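Local coordinates for uncharacterized protein (Ruminococcus gnavus, PDB 4HYZ) that is of unknown function but belongs to the DUF3887 family of the NTF2 clan and is probably exported as a lipoprotein, at residues 22-27 against 97-102; 101-104 against 108-111; 15-20 against 71-76. One frame throughout, in Å; residues are numbered along the deposited sequence. Where two conformers were deposited one is given.

Contact 1 of 3, residues 22-27 against 97-102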
loop_
_atom_site.group_PDB
_atom_site.type_symbol
_atom_site.label_atom_id
_atom_site.label_comp_id
_atom_site.label_asym_id
_atom_site.label_seq_id
_atom_site.Cartn_x
_atom_site.Cartn_y
_atom_site.Cartn_z
ATOM N N GLU A 22 19.543 10.721 9.853
ATOM C CA GLU A 22 20.445 10.970 11.003
ATOM C C GLU A 22 20.898 9.669 11.634
ATOM O O GLU A 22 22.062 9.509 11.920
ATOM C CB GLU A 22 19.742 11.821 12.054
ATOM C CG GLU A 22 19.719 13.275 11.666
ATOM C CD GLU A 22 18.695 14.128 12.369
ATOM O OE1 GLU A 22 17.817 13.577 13.071
ATOM O OE2 GLU A 22 18.723 15.356 12.141
ATOM N N ASP A 23 19.972 8.721 11.820
ATOM C CA ASP A 23 20.274 7.435 12.439
ATOM C C ASP A 23 21.186 6.571 11.554
ATOM O O ASP A 23 22.009 5.829 12.085
ATOM C CB ASP A 23 18.974 6.706 12.812
ATOM C CG ASP A 23 18.248 7.387 13.966
ATOM O OD1 ASP A 23 18.825 8.337 14.569
ATOM O OD2 ASP A 23 17.100 7.001 14.252
ATOM N N ILE A 24 21.069 6.676 10.218
ATOM C CA ILE A 24 21.960 5.916 9.325
ATOM C C ILE A 24 23.359 6.560 9.378
ATOM O O ILE A 24 24.348 5.836 9.378
ATOM C CB ILE A 24 21.404 5.773 7.889
ATOM C CG1 ILE A 24 20.208 4.804 7.900
ATOM C CG2 ILE A 24 22.495 5.321 6.881
ATOM C CD1 ILE A 24 19.272 4.986 6.707
ATOM N N GLU A 25 23.436 7.899 9.488
ATOM C CA GLU A 25 24.722 8.594 9.637
ATOM C C GLU A 25 25.392 8.197 10.946
ATOM O O GLU A 25 26.590 8.012 10.970
ATOM C CB GLU A 25 24.553 10.111 9.588
ATOM C CG GLU A 25 24.213 10.650 8.208
ATOM C CD GLU A 25 23.583 12.034 8.213
ATOM O OE1 GLU A 25 23.246 12.566 9.299
ATOM O OE2 GLU A 25 23.335 12.547 7.102
ATOM N N ILE A 26 24.629 8.032 12.027
ATOM C CA ILE A 26 25.174 7.603 13.330
ATOM C C ILE A 26 25.672 6.150 13.188
ATOM O O ILE A 26 26.727 5.833 13.715
ATOM C CB ILE A 26 24.154 7.799 14.494
ATOM C CG1 ILE A 26 23.902 9.322 14.796
ATOM C CG2 ILE A 26 24.622 7.087 15.766
ATOM C CD1 ILE A 26 22.292 9.633 15.325
ATOM N N ALA A 27 24.938 5.276 12.462
ATOM C CA ALA A 27 25.380 3.893 12.212
ATOM C C ALA A 27 26.689 3.874 11.403
ATOM O O ALA A 27 27.602 3.131 11.752
ATOM C CB ALA A 27 24.304 3.111 11.470
ATOM N N VAL A 97 21.616 0.526 -1.453
ATOM C CA VAL A 97 21.333 -0.349 -0.312
ATOM C C VAL A 97 20.023 0.113 0.304
ATOM O O VAL A 97 19.857 1.312 0.527
ATOM C CB VAL A 97 22.513 -0.334 0.710
ATOM C CG1 VAL A 97 22.143 -1.041 2.009
ATOM C CG2 VAL A 97 23.774 -0.962 0.106
ATOM N N ASN A 98 19.097 -0.815 0.560
ATOM C CA ASN A 98 17.807 -0.485 1.171
ATOM C C ASN A 98 17.839 -0.728 2.685
ATOM O O ASN A 98 17.854 -1.878 3.132
ATOM C CB ASN A 98 16.655 -1.288 0.544
ATOM C CG ASN A 98 16.390 -0.997 -0.908
ATOM O OD1 ASN A 98 15.963 0.085 -1.302
ATOM N ND2 ASN A 98 16.573 -1.989 -1.726
ATOM N N TYR A 99 17.817 0.344 3.472
ATOM C CA TYR A 99 17.764 0.201 4.926
ATOM C C TYR A 99 16.320 0.161 5.411
ATOM O O TYR A 99 15.504 0.924 4.903
ATOM C CB TYR A 99 18.479 1.373 5.606
ATOM C CG TYR A 99 19.984 1.271 5.688
ATOM C CD1 TYR A 99 20.783 1.559 4.581
ATOM C CD2 TYR A 99 20.616 1.073 6.909
ATOM C CE1 TYR A 99 22.175 1.603 4.682
ATOM C CE2 TYR A 99 22.005 1.098 7.019
ATOM C CZ TYR A 99 22.780 1.368 5.904
ATOM O OH TYR A 99 24.144 1.409 6.010
ATOM N N SER A 100 16.016 -0.673 6.419
ATOM C CA SER A 100 14.684 -0.744 7.050
ATOM C C SER A 100 14.819 -0.337 8.499
ATOM O O SER A 100 15.511 -1.013 9.256
ATOM C CB SER A 100 14.084 -2.144 6.957
ATOM O OG SER A 100 13.989 -2.520 5.603
ATOM N N LEU A 101 14.178 0.765 8.864
ATOM C CA LEU A 101 14.184 1.316 10.210
ATOM C C LEU A 101 12.777 1.427 10.707
ATOM O O LEU A 101 11.883 1.772 9.938
ATOM C CB LEU A 101 14.857 2.718 10.231
ATOM C CG LEU A 101 16.384 2.772 10.313
ATOM C CD1 LEU A 101 17.044 2.208 9.060
ATOM C CD2 LEU A 101 16.860 4.196 10.476
ATOM N N ALA A 102 12.574 1.169 11.993
ATOM C CA ALA A 102 11.266 1.298 12.619
ATOM C C ALA A 102 11.415 2.065 13.910
ATOM O O ALA A 102 12.421 1.926 14.604
ATOM C CB ALA A 102 10.628 -0.075 12.846
#
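I24 of helix segment 22-27 lies over the ring of Y99 on strand segment 97-102, with L101 beside it. Its CB branches above the ring, and the two arms go to different parts of the tyrosine. CG1 sits beside the backbone N, opposite the carbonyl carbon (chi1 -71°), and this puts it over one face of the ring in a CH-pi contact, 4.2 Å from the centroid of Y99 and 23° off the ring normal. It is offset toward the rim, where CG1 of I24 is 3.9 Å from CD2 of Y99. The same carbon also faces L101, with I24 CG1 4.3 Å from L101 CD1. CG2 runs to the phenol end and meets Y99 CZ at 4.1 Å. At the tip, CD1 of I24 turns back toward the root of the ring and rests 3.9 Å from CB of Y99.

The two axes run 10.8 Å apart at a steep angle of 111°. A long N-terminal helix laid across a curved antiparallel sheet, with I24 and A27 turned to the sheet, is consistent with the cone-like fold of the NTF2 clan. An alanine here, lacking CG1, CG2 and CD1, would end the CH-pi contact and is likely to open a gap between the helix, the Y99 ring and L101.

The ring's hydroxyl is held beyond these segments, in hydrogen bonds with the hydroxyls of Y92 and Y55. One residue earlier on the helix, D23 adds only an apolar touch to this interface: its CB is 4.0 Å from CD2 of L101. The buried carboxylate of D23 is engaged further on, OD1 in a salt bridge to R38 NE and a hydrogen bond from Q19 NE2, OD2 in a hydrogen bond with Y103 OH.

Contact 2 of 3, residues 101-104 against 108-111. With SO4 (sulfate ion), chain D.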
loop_
_atom_site.group_PDB
_atom_site.type_symbol
_atom_site.label_atom_id
_atom_site.label_comp_id
_atom_site.label_asym_id
_atom_site.label_seq_id
_atom_site.Cartn_x
_atom_site.Cartn_y
_atom_site.Cartn_z
ATOM N N LEU A 101 14.178 0.765 8.864
ATOM C CA LEU A 101 14.184 1.316 10.210
ATOM C C LEU A 101 12.777 1.427 10.707
ATOM O O LEU A 101 11.883 1.772 9.938
ATOM C CB LEU A 101 14.857 2.718 10.231
ATOM C CG LEU A 101 16.384 2.772 10.313
ATOM C CD1 LEU A 101 17.044 2.208 9.060
ATOM C CD2 LEU A 101 16.860 4.196 10.476
ATOM N N ALA A 102 12.574 1.169 11.993
ATOM C CA ALA A 102 11.266 1.298 12.619
ATOM C C ALA A 102 11.415 2.065 13.910
ATOM O O ALA A 102 12.421 1.926 14.604
ATOM C CB ALA A 102 10.628 -0.075 12.846
ATOM N N TYR A 103 10.410 2.871 14.226
ATOM C CA TYR A 103 10.397 3.750 15.381
ATOM C C TYR A 103 9.180 3.570 16.231
ATOM O O TYR A 103 8.088 3.286 15.720
ATOM C CB TYR A 103 10.404 5.229 14.890
ATOM C CG TYR A 103 11.695 5.623 14.199
ATOM C CD1 TYR A 103 12.822 5.980 14.936
ATOM C CD2 TYR A 103 11.801 5.607 12.804
ATOM C CE1 TYR A 103 14.013 6.351 14.307
ATOM C CE2 TYR A 103 12.982 5.994 12.164
ATOM C CZ TYR A 103 14.091 6.349 12.924
ATOM O OH TYR A 103 15.283 6.682 12.335
ATOM N N ASP A 104 9.333 3.878 17.520
ATOM C CA ASP A 104 8.172 3.996 18.382
ATOM C C ASP A 104 7.696 5.470 18.253
ATOM O O ASP A 104 8.347 6.279 17.547
ATOM C CB ASP A 104 8.476 3.546 19.827
ATOM C CG ASP A 104 9.441 4.389 20.641
ATOM O OD1 ASP A 104 9.912 5.441 20.132
ATOM O OD2 ASP A 104 9.663 4.053 21.804
ATOM N N ASN A 108 12.314 6.819 18.710
ATOM C CA ASN A 108 13.525 6.050 19.034
ATOM C C ASN A 108 13.435 4.730 18.274
ATOM O O ASN A 108 12.344 4.256 18.043
ATOM C CB ASN A 108 13.659 5.864 20.521
ATOM C CG ASN A 108 13.824 7.189 21.214
ATOM O OD1 ASN A 108 14.619 8.035 20.814
ATOM N ND2 ASN A 108 13.106 7.392 22.289
ATOM N N LEU A 109 14.552 4.165 17.851
ATOM C CA LEU A 109 14.534 2.929 17.059
ATOM C C LEU A 109 14.024 1.700 17.813
ATOM O O LEU A 109 14.345 1.489 18.981
ATOM C CB LEU A 109 15.940 2.609 16.524
ATOM C CG LEU A 109 16.539 3.585 15.508
ATOM C CD1 LEU A 109 18.072 3.367 15.408
ATOM C CD2 LEU A 109 15.870 3.433 14.133
ATOM N N VAL A 110 13.266 0.854 17.097
ATOM C CA VAL A 110 12.850 -0.446 17.630
ATOM C C VAL A 110 13.473 -1.516 16.731
ATOM O O VAL A 110 13.499 -2.691 17.083
ATOM C CB VAL A 110 11.313 -0.637 17.789
ATOM C CG1 VAL A 110 10.748 0.298 18.856
ATOM C CG2 VAL A 110 10.582 -0.460 16.461
ATOM N N SER A 111 13.978 -1.092 15.565
ATOM C CA SER A 111 14.534 -1.997 14.546
ATOM C C SER A 111 15.413 -1.216 13.581
ATOM O O SER A 111 15.091 -0.090 13.207
ATOM C CB SER A 111 13.398 -2.685 13.781
ATOM O OG SER A 111 13.923 -3.605 12.842
HETATM S S SO4 D . 11.371 5.454 24.581
HETATM O O1 SO4 D . 10.375 4.516 25.083
HETATM O O2 SO4 D . 10.990 6.801 25.022
HETATM O O3 SO4 D . 12.751 5.063 25.095
HETATM O O4 SO4 D . 11.358 5.459 23.143
#
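A102 faces both V110 and S111 across the hairpin of strands 95-103 and 109-113, a classic beta bulge that shifts the antiparallel register by one. A102 N donates to S111 O at 3.1 Å, and V110 N returns to A102 O at 2.8 Å. Past the bulge, Y103 and L109 form a non-hydrogen-bonded pair. Next to the turn D104 N donates to N108 O at 3.1 Å.

That last rung is doubled by a side chain. CG of D104 is tucked between its backbone N and carbonyl carbon (chi1 67°), which swings OD1 back across the turn to accept N108 N at 3.1 Å on the syn side, though well out of the carboxylate plane. Two bonds thus close D104 and N108 into a ring at the turn end of the hairpin.

Apolar contacts line both sides. At the bulge, CB of A102 packs 3.6 Å from CG2 of V110. On the helix-facing side, L109 and Y103 lie alongside, pointing the same way, and CD2 of L109 approaches CE1 of Y103 obliquely at 3.5 Å. The same CD2 of L109 is 3.9 Å from CD2 of L101, whose side chain crosses it at a slant.

Beside the turn sits a sulfate, probably from the crystallisation liquor, which K41 N also hydrogen-bonds. N108 OD1 accepts from R38 NH1, while its ND2 donates to sulfate O4 at 2.7 Å, practically straight (179°).

Contact 3 of 3, residues 15-20 against 71-76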
loop_
_atom_site.group_PDB
_atom_site.type_symbol
_atom_site.label_atom_id
_atom_site.label_comp_id
_atom_site.label_asym_id
_atom_site.label_seq_id
_atom_site.Cartn_x
_atom_site.Cartn_y
_atom_site.Cartn_z
ATOM N N THR A 15 9.429 13.953 9.443
ATOM C CA THR A 15 10.094 13.657 10.718
ATOM C C THR A 15 10.790 12.298 10.630
ATOM O O THR A 15 11.923 12.161 11.082
ATOM C CB THR A 15 9.068 13.673 11.860
ATOM O OG1 THR A 15 8.488 14.952 11.864
ATOM C CG2 THR A 15 9.687 13.426 13.244
ATOM N N VAL A 16 10.095 11.302 10.065
ATOM C CA VAL A 16 10.628 9.951 9.963
ATOM C C VAL A 16 11.822 9.929 9.015
ATOM O O VAL A 16 12.839 9.358 9.396
ATOM C CB VAL A 16 9.547 8.927 9.563
ATOM C CG1 VAL A 16 10.167 7.549 9.218
ATOM C CG2 VAL A 16 8.526 8.800 10.694
ATOM N N ARG A 17 11.714 10.558 7.823
ATOM C CA ARG A 17 12.811 10.604 6.855
ATOM C C ARG A 17 14.032 11.288 7.481
ATOM O O ARG A 17 15.125 10.772 7.377
ATOM C CB ARG A 17 12.386 11.318 5.551
ATOM C CG ARG A 17 13.511 11.445 4.498
ATOM C CD ARG A 17 13.080 12.195 3.246
ATOM N NE ARG A 17 14.225 12.711 2.476
ATOM C CZ ARG A 17 14.650 13.973 2.511
ATOM N NH1 ARG A 17 14.053 14.859 3.294
ATOM N NH2 ARG A 17 15.699 14.347 1.785
ATOM N N LYS A 18 13.832 12.434 8.156
ATOM C CA LYS A 18 14.892 13.203 8.770
ATOM C C LYS A 18 15.609 12.372 9.854
ATOM O O LYS A 18 16.856 12.334 9.848
ATOM C CB LYS A 18 14.378 14.552 9.302
ATOM C CG LYS A 18 15.477 15.442 9.877
ATOM C CD LYS A 18 14.912 16.695 10.538
ATOM C CE LYS A 18 15.989 17.692 10.944
ATOM N NZ LYS A 18 16.533 17.416 12.307
ATOM N N GLN A 19 14.848 11.667 10.718
ATOM C CA GLN A 19 15.436 10.830 11.773
ATOM C C GLN A 19 16.165 9.625 11.200
ATOM O O GLN A 19 17.203 9.258 11.739
ATOM C CB GLN A 19 14.376 10.360 12.786
ATOM C CG GLN A 19 14.999 9.745 14.050
ATOM C CD GLN A 19 15.742 10.771 14.866
ATOM O OE1 GLN A 19 15.140 11.696 15.402
ATOM N NE2 GLN A 19 17.073 10.716 14.865
ATOM N N ALA A 20 15.621 9.008 10.118
ATOM C CA ALA A 20 16.227 7.839 9.478
ATOM C C ALA A 20 17.585 8.228 8.869
ATOM O O ALA A 20 18.559 7.493 9.002
ATOM C CB ALA A 20 15.294 7.276 8.399
ATOM N N CYS A 71 12.150 7.081 -0.165
ATOM C CA CYS A 71 11.589 6.527 1.064
ATOM C C CYS A 71 10.297 5.828 0.774
ATOM O O CYS A 71 9.471 6.390 0.054
ATOM C CB CYS A 71 11.357 7.624 2.094
ATOM S SG CYS A 71 12.821 8.043 3.037
ATOM N N THR A 72 10.087 4.656 1.407
ATOM C CA THR A 72 8.834 3.881 1.415
ATOM C C THR A 72 8.398 3.771 2.870
ATOM O O THR A 72 9.153 3.253 3.674
ATOM C CB THR A 72 9.015 2.492 0.772
ATOM O OG1 THR A 72 9.561 2.630 -0.530
ATOM C CG2 THR A 72 7.736 1.703 0.748
ATOM N N TYR A 73 7.191 4.212 3.202
ATOM C CA TYR A 73 6.684 4.247 4.573
ATOM C C TYR A 73 5.735 3.106 4.874
ATOM O O TYR A 73 4.894 2.758 4.062
ATOM C CB TYR A 73 6.002 5.615 4.859
ATOM C CG TYR A 73 6.959 6.769 4.646
ATOM C CD1 TYR A 73 7.831 7.173 5.656
ATOM C CD2 TYR A 73 7.036 7.425 3.417
ATOM C CE1 TYR A 73 8.739 8.216 5.460
ATOM C CE2 TYR A 73 7.941 8.474 3.211
ATOM C CZ TYR A 73 8.780 8.875 4.245
ATOM O OH TYR A 73 9.695 9.893 4.072
ATOM N N LEU A 74 5.872 2.528 6.065
ATOM C CA LEU A 74 5.050 1.407 6.515
ATOM C C LEU A 74 4.760 1.593 7.983
ATOM O O LEU A 74 5.248 2.531 8.609
ATOM C CB LEU A 74 5.768 0.052 6.267
ATOM C CG LEU A 74 6.146 -0.317 4.816
ATOM C CD1 LEU A 74 7.111 -1.499 4.796
ATOM C CD2 LEU A 74 4.916 -0.760 4.032
ATOM N N GLY A 75 3.954 0.716 8.533
ATOM C CA GLY A 75 3.606 0.818 9.949
ATOM C C GLY A 75 3.192 -0.513 10.514
ATOM O O GLY A 75 3.021 -1.509 9.790
ATOM N N GLN A 76 3.063 -0.538 11.822
ATOM C CA GLN A 76 2.644 -1.736 12.541
ATOM C C GLN A 76 1.976 -1.351 13.851
ATOM O O GLN A 76 2.414 -0.414 14.526
ATOM C CB GLN A 76 3.864 -2.644 12.826
ATOM C CG GLN A 76 3.463 -3.996 13.443
ATOM C CD GLN A 76 4.618 -4.928 13.752
ATOM O OE1 GLN A 76 5.775 -4.636 13.498
ATOM N NE2 GLN A 76 4.324 -6.093 14.299
#
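The ring of Y73 meets the helix with its edge: CG1 of V16 and the backbone N of R17 lie near the ring plane, at the edge that carries CE1. Here helix 13-28 crosses strand 65-78, the 15-20 and 71-76 axes passing 10.2 Å apart at 115°, an arrangement in keeping with the helix-over-sheet packing of the NTF2-like fold. The other flat group, the guanidinium of R17, is turned 70° from the ring plane in the conformer given. Two conformers were deposited, so its position is doubtful; here the end of the chain leads away from the strand.

The V16 and Y73 side chains run antiparallel, passing flank to flank. CG1 of V16 lies across from its own backbone N (chi1 170°) and so reaches down from the helix to touch CE1 of Y73 at 4.1 Å. M107 also packs against V16, and V86 and L7 against Y73.

R17 comes in obliquely, with its aliphatic part doing the touching. CB of R17 is 3.4 Å from the hydroxyl oxygen of Y73, and CG is 4.1 Å from the same Y73 OH. No hydrogen bond crosses between the two segments; the phenol instead bonds to a glycerol, probably from the crystallisation liquor. T72 and L74, whose CB atoms point away from the helix, pack on the second subunit, another copy of the protein, whose K5 NZ also bonds Y73 O.

C71 stands two residues before Y73 and on the same face of the strand. The extended methylene chain of R17 passes over the C71 thiol and, in this one of its two conformers, CG of R17 lies 3.8 Å from SG of C71.

All three contacts meet on one antiparallel sheet, their centres 9 to 10 Å apart. Helix 13-28 serves two of them: its earlier turns, 15-20, lie over strand 65-78 in contact 3, and its later turns, 22-27, over strand 95-103 in contact 1. Contact 2 continues directly from contact 1, sharing L101 and A102 and adding the edge strand 109-113. D23 OD2 packs 3.7 Å from L109 CG between these two, while A20 meets L101 and Y103. Both helix segments precede the strand segments along the chain; because contacts 1 and 3 reach strands 95-103 and 65-78, the one helix crosses at least strands 65-78, 81-92 and 95-103 of this small NTF2-like domain.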